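Local atomic coordinates of (R)-specific secondary-alkylsulfatase (PDB entry 4AXH), a protein that hydrolyses (R)-secondary-alkyl sulfates enantioselectively, with strict inversion of configuration, to give (S)-secondary alcohols and sulfate. Residues T626-Q630 with G631-L635; G418-S421 with T422-A426. One frame throughout, in Å; residues are numbered along the deposited sequence.

How the contacts relate
Both contacts are local, each spanning neighbouring residues of one continuous stretch, but they serve different parts of the enzyme. Contact 2 comes first along the chain and lies within the alkyl sulfatase dimerisation region, at the start of helix 420-431. There the nearest atoms of G418 and of the side chain of N318, a sulfate-binding residue, are about 3 Å apart, and those of G418 and a bound zinc ion about 13 Å. Contact 1 follows in the C-terminal region, where helix 624-630 passes into strand 634-637, away from the zinc and sulfate sites. The centres of contacts 1 and 2 are about 52 Å apart, on opposite sides of the chain's centre; the nearest atoms of contacts 1 and 2 are about 44 Å apart.

Contact 1 (T626-Q630 with G631-L635); sequences TAIKQ and GTVKL
At the glycine-terminated end of helix 624-630, where the chain turns into strand 634-637, the carbonyl of A627 meets residues G631 to V633. G631 is the first residue to leave helical geometry; its positive phi of 103° suits a residue with no CB to collide with the preceding carbonyl. A627 O collects G631 N at 3.2 Å and V633 N at 3.4 Å, both weak bonds, and G631 N makes another weak bond to I628 O at 3.4 Å. Threonine adds a hydroxyl donor: T632 OG1 reaches A627 O at 3.2 Å, well bent from the C=O line (112°) but only modestly out of the carbonyl plane. It reaches back because OG1 sits between the backbone N and the carbonyl carbon (chi1 47°). Next to these bonds, the longer I628 and L635 meet by terminal methyls, crossing at about a right angle with CD1 to CD1 at 3.6 Å. I628 CD1 also touches V633 CG1 at 3.5 Å. The other branch of V633, CG2, meets the short methyl of A627, CB, at 3.7 Å. V633 and L635 also rest on V607 of strand 605-609. Several individually modest bonds to one carbonyl, backed by methyl contacts, thus secure the helix end.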
loop_
_atom_site.group_PDB
_atom_site.type_symbol
_atom_site.label_atom_id
_atom_site.label_comp_id
_atom_site.label_asym_id
_atom_site.label_seq_id
_atom_site.Cartn_x
_atom_site.Cartn_y
_atom_site.Cartn_z
ATOM N N THR A 626 20.781 4.384 37.959
ATOM C CA THR A 626 19.904 4.453 39.135
ATOM C C THR A 626 19.230 3.080 39.335
ATOM O O THR A 626 19.151 2.594 40.466
ATOM C CB THR A 626 18.882 5.586 38.933
ATOM O OG1 THR A 626 19.576 6.827 38.802
ATOM C CG2 THR A 626 17.851 5.679 40.054
ATOM N N ALA A 627 18.780 2.458 38.221
ATOM C CA ALA A 627 18.140 1.143 38.179
ATOM C C ALA A 627 19.122 0.029 38.496
ATOM O O ALA A 627 18.746 -0.910 39.202
ATOM C CB ALA A 627 17.522 0.908 36.815
ATOM N N ILE A 628 20.376 0.126 37.964
ATOM C CA ILE A 628 21.472 -0.829 38.203
ATOM C C ILE A 628 21.749 -0.913 39.701
ATOM O O ILE A 628 21.776 -2.018 40.252
ATOM C CB ILE A 628 22.780 -0.477 37.423
ATOM C CG1 ILE A 628 22.565 -0.267 35.900
ATOM C CG2 ILE A 628 23.906 -1.483 37.706
ATOM C CD1 ILE A 628 22.018 -1.414 35.113
ATOM N N LYS A 629 21.945 0.258 40.352
ATOM C CA LYS A 629 22.221 0.341 41.787
ATOM C C LYS A 629 21.049 -0.146 42.640
ATOM O O LYS A 629 21.261 -0.968 43.529
ATOM C CB LYS A 629 22.809 1.705 42.219
ATOM C CG LYS A 629 21.851 2.892 42.197
ATOM C CD LYS A 629 22.497 4.128 42.800
ATOM C CE LYS A 629 21.505 5.242 43.037
ATOM N NZ LYS A 629 20.950 5.226 44.418
ATOM N N GLN A 630 19.811 0.262 42.288
ATOM C CA GLN A 630 18.551 -0.154 42.923
ATOM C C GLN A 630 18.399 -1.698 42.999
ATOM O O GLN A 630 17.799 -2.215 43.941
ATOM C CB GLN A 630 17.382 0.422 42.110
ATOM C CG GLN A 630 16.009 0.265 42.744
ATOM C CD GLN A 630 15.585 1.500 43.491
ATOM O OE1 GLN A 630 15.791 2.634 43.040
ATOM N NE2 GLN A 630 14.929 1.304 44.627
ATOM N N GLY A 631 18.912 -2.394 41.986
ATOM C CA GLY A 631 18.819 -3.845 41.862
ATOM C C GLY A 631 17.772 -4.314 40.860
ATOM O O GLY A 631 17.737 -5.502 40.519
ATOM N N THR A 632 16.915 -3.370 40.378
ATOM C CA THR A 632 15.829 -3.589 39.405
ATOM C C THR A 632 16.324 -3.981 38.006
ATOM O O THR A 632 15.540 -4.466 37.187
ATOM C CB THR A 632 14.867 -2.393 39.358
ATOM O OG1 THR A 632 15.604 -1.168 39.271
ATOM C CG2 THR A 632 13.923 -2.365 40.529
ATOM N N VAL A 633 17.611 -3.741 37.729
ATOM C CA VAL A 633 18.269 -4.111 36.481
ATOM C C VAL A 633 19.582 -4.831 36.821
ATOM O O VAL A 633 20.567 -4.192 37.201
ATOM C CB VAL A 633 18.475 -2.932 35.482
ATOM C CG1 VAL A 633 19.222 -3.391 34.231
ATOM C CG2 VAL A 633 17.146 -2.298 35.094
ATOM N N LYS A 634 19.581 -6.161 36.714
ATOM C CA LYS A 634 20.773 -6.971 36.964
ATOM C C LYS A 634 21.454 -7.283 35.631
ATOM O O LYS A 634 20.773 -7.613 34.655
ATOM C CB LYS A 634 20.435 -8.252 37.748
ATOM C CG LYS A 634 19.977 -7.984 39.178
ATOM C CD LYS A 634 19.988 -9.248 40.015
ATOM C CE LYS A 634 19.273 -9.040 41.328
ATOM N NZ LYS A 634 19.808 -9.915 42.398
ATOM N N LEU A 635 22.786 -7.143 35.582
ATOM C CA LEU A 635 23.539 -7.374 34.355
ATOM C C LEU A 635 24.593 -8.472 34.447
ATOM O O LEU A 635 25.317 -8.572 35.445
ATOM C CB LEU A 635 24.225 -6.090 33.861
ATOM C CG LEU A 635 23.456 -4.781 33.871
ATOM C CD1 LEU A 635 24.408 -3.634 33.661
ATOM C CD2 LEU A 635 22.385 -4.752 32.792
#

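Contact 2 (G418-S421 with T422-A426); sequences GALS and TNLRA
Three regular i to i+4 bonds join the two segments: N423 N to A419 O at 2.9 Å, L424 N to L420 O at 3.0 Å and R425 N to S421 O at 3.0 Å. Beside them, the side chains of L420 and L424 run next to each other in the same direction, CD1 of L420 meeting CD1 of L424 at 3.7 Å. Their first torsions differ: L420 has CG anti to the backbone N (chi1 161°), L424 has it beside the N (-67°), and both leucines pack against L379 of helix 362-388 and V400 of helix 393-400. This is the first turn of helix 420-431, with A419 at the N-cap position; its small methyl lies next to the OG1 of T422, and W517 of helix 515-529 touches both. N423 faces another way. Its CB and CG lie close beside A419 O, while the buried amide is satisfied at both ends, OD1 accepting from L319 N and ND2 donating to H317 O, which ties the helix start to H317 and to L319, itself a sulfate-binding residue. R425 bends at chi3 (-90°), folding back until NH2 comes obliquely to 3.2 Å from CB of S421, serine being short enough to tolerate the approach. NH2 also forms a salt bridge with D443 of the second subunit, and NH1 a weak hydrogen bond with H394.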
loop_
_atom_site.group_PDB
_atom_site.type_symbol
_atom_site.label_atom_id
_atom_site.label_comp_id
_atom_site.label_asym_id
_atom_site.label_seq_id
_atom_site.Cartn_x
_atom_site.Cartn_y
_atom_site.Cartn_z
ATOM N N GLY A 418 -13.202 11.369 3.419
ATOM C CA GLY A 418 -12.366 10.821 2.359
ATOM C C GLY A 418 -12.514 11.694 1.124
ATOM O O GLY A 418 -13.485 12.457 0.994
ATOM N N ALA A 419 -11.563 11.625 0.212
ATOM C CA ALA A 419 -11.711 12.399 -0.999
ATOM C C ALA A 419 -11.684 11.459 -2.202
ATOM O O ALA A 419 -10.943 10.467 -2.188
ATOM C CB ALA A 419 -10.633 13.436 -1.085
ATOM N N LEU A 420 -12.550 11.721 -3.204
ATOM C CA LEU A 420 -12.641 10.886 -4.403
ATOM C C LEU A 420 -11.323 10.895 -5.169
ATOM O O LEU A 420 -10.825 9.830 -5.544
ATOM C CB LEU A 420 -13.857 11.281 -5.276
ATOM C CG LEU A 420 -13.893 10.840 -6.759
ATOM C CD1 LEU A 420 -14.173 9.374 -6.914
ATOM C CD2 LEU A 420 -14.922 11.641 -7.508
ATOM N N SER A 421 -10.712 12.069 -5.313
ATOM C CA SER A 421 -9.405 12.218 -5.968
ATOM C C SER A 421 -8.312 11.415 -5.214
ATOM O O SER A 421 -7.643 10.574 -5.818
ATOM C CB SER A 421 -9.040 13.694 -6.046
ATOM O OG SER A 421 -9.039 14.267 -4.746
ATOM N N THR A 422 -8.189 11.640 -3.875
ATOM C CA THR A 422 -7.225 10.982 -2.988
ATOM C C THR A 422 -7.368 9.464 -3.047
ATOM O O THR A 422 -6.356 8.771 -3.222
ATOM C CB THR A 422 -7.412 11.514 -1.566
ATOM O OG1 THR A 422 -7.373 12.938 -1.599
ATOM C CG2 THR A 422 -6.411 10.931 -0.566
ATOM N N ASN A 423 -8.625 8.959 -2.908
ATOM C CA ASN A 423 -8.961 7.543 -2.921
ATOM C C ASN A 423 -8.668 6.880 -4.236
ATOM O O ASN A 423 -8.193 5.749 -4.218
ATOM C CB ASN A 423 -10.397 7.312 -2.483
ATOM C CG ASN A 423 -10.595 7.468 -0.989
ATOM O OD1 ASN A 423 -9.634 7.453 -0.181
ATOM N ND2 ASN A 423 -11.859 7.615 -0.587
ATOM N N LEU A 424 -8.923 7.562 -5.370
ATOM C CA LEU A 424 -8.580 7.005 -6.698
ATOM C C LEU A 424 -7.050 6.873 -6.816
ATOM O O LEU A 424 -6.552 5.829 -7.235
ATOM C CB LEU A 424 -9.134 7.857 -7.862
ATOM C CG LEU A 424 -10.650 7.909 -8.028
ATOM C CD1 LEU A 424 -11.023 9.028 -8.911
ATOM C CD2 LEU A 424 -11.231 6.596 -8.563
ATOM N N ARG A 425 -6.320 7.906 -6.361
ATOM C CA ARG A 425 -4.855 7.926 -6.332
ATOM C C ARG A 425 -4.376 6.794 -5.424
ATOM O O ARG A 425 -3.502 6.048 -5.833
ATOM C CB ARG A 425 -4.325 9.331 -5.917
ATOM C CG ARG A 425 -4.575 10.387 -7.019
ATOM C CD ARG A 425 -3.907 11.740 -6.851
ATOM N NE ARG A 425 -4.740 12.672 -6.111
ATOM C CZ ARG A 425 -5.159 13.849 -6.554
ATOM N NH1 ARG A 425 -4.775 14.297 -7.739
ATOM N NH2 ARG A 425 -5.938 14.601 -5.803
ATOM N N ALA A 426 -5.049 6.585 -4.267
ATOM C CA ALA A 426 -4.772 5.524 -3.295
ATOM C C ALA A 426 -4.863 4.123 -3.890
ATOM O O ALA A 426 -4.009 3.281 -3.575
ATOM C CB ALA A 426 -5.687 5.649 -2.056
#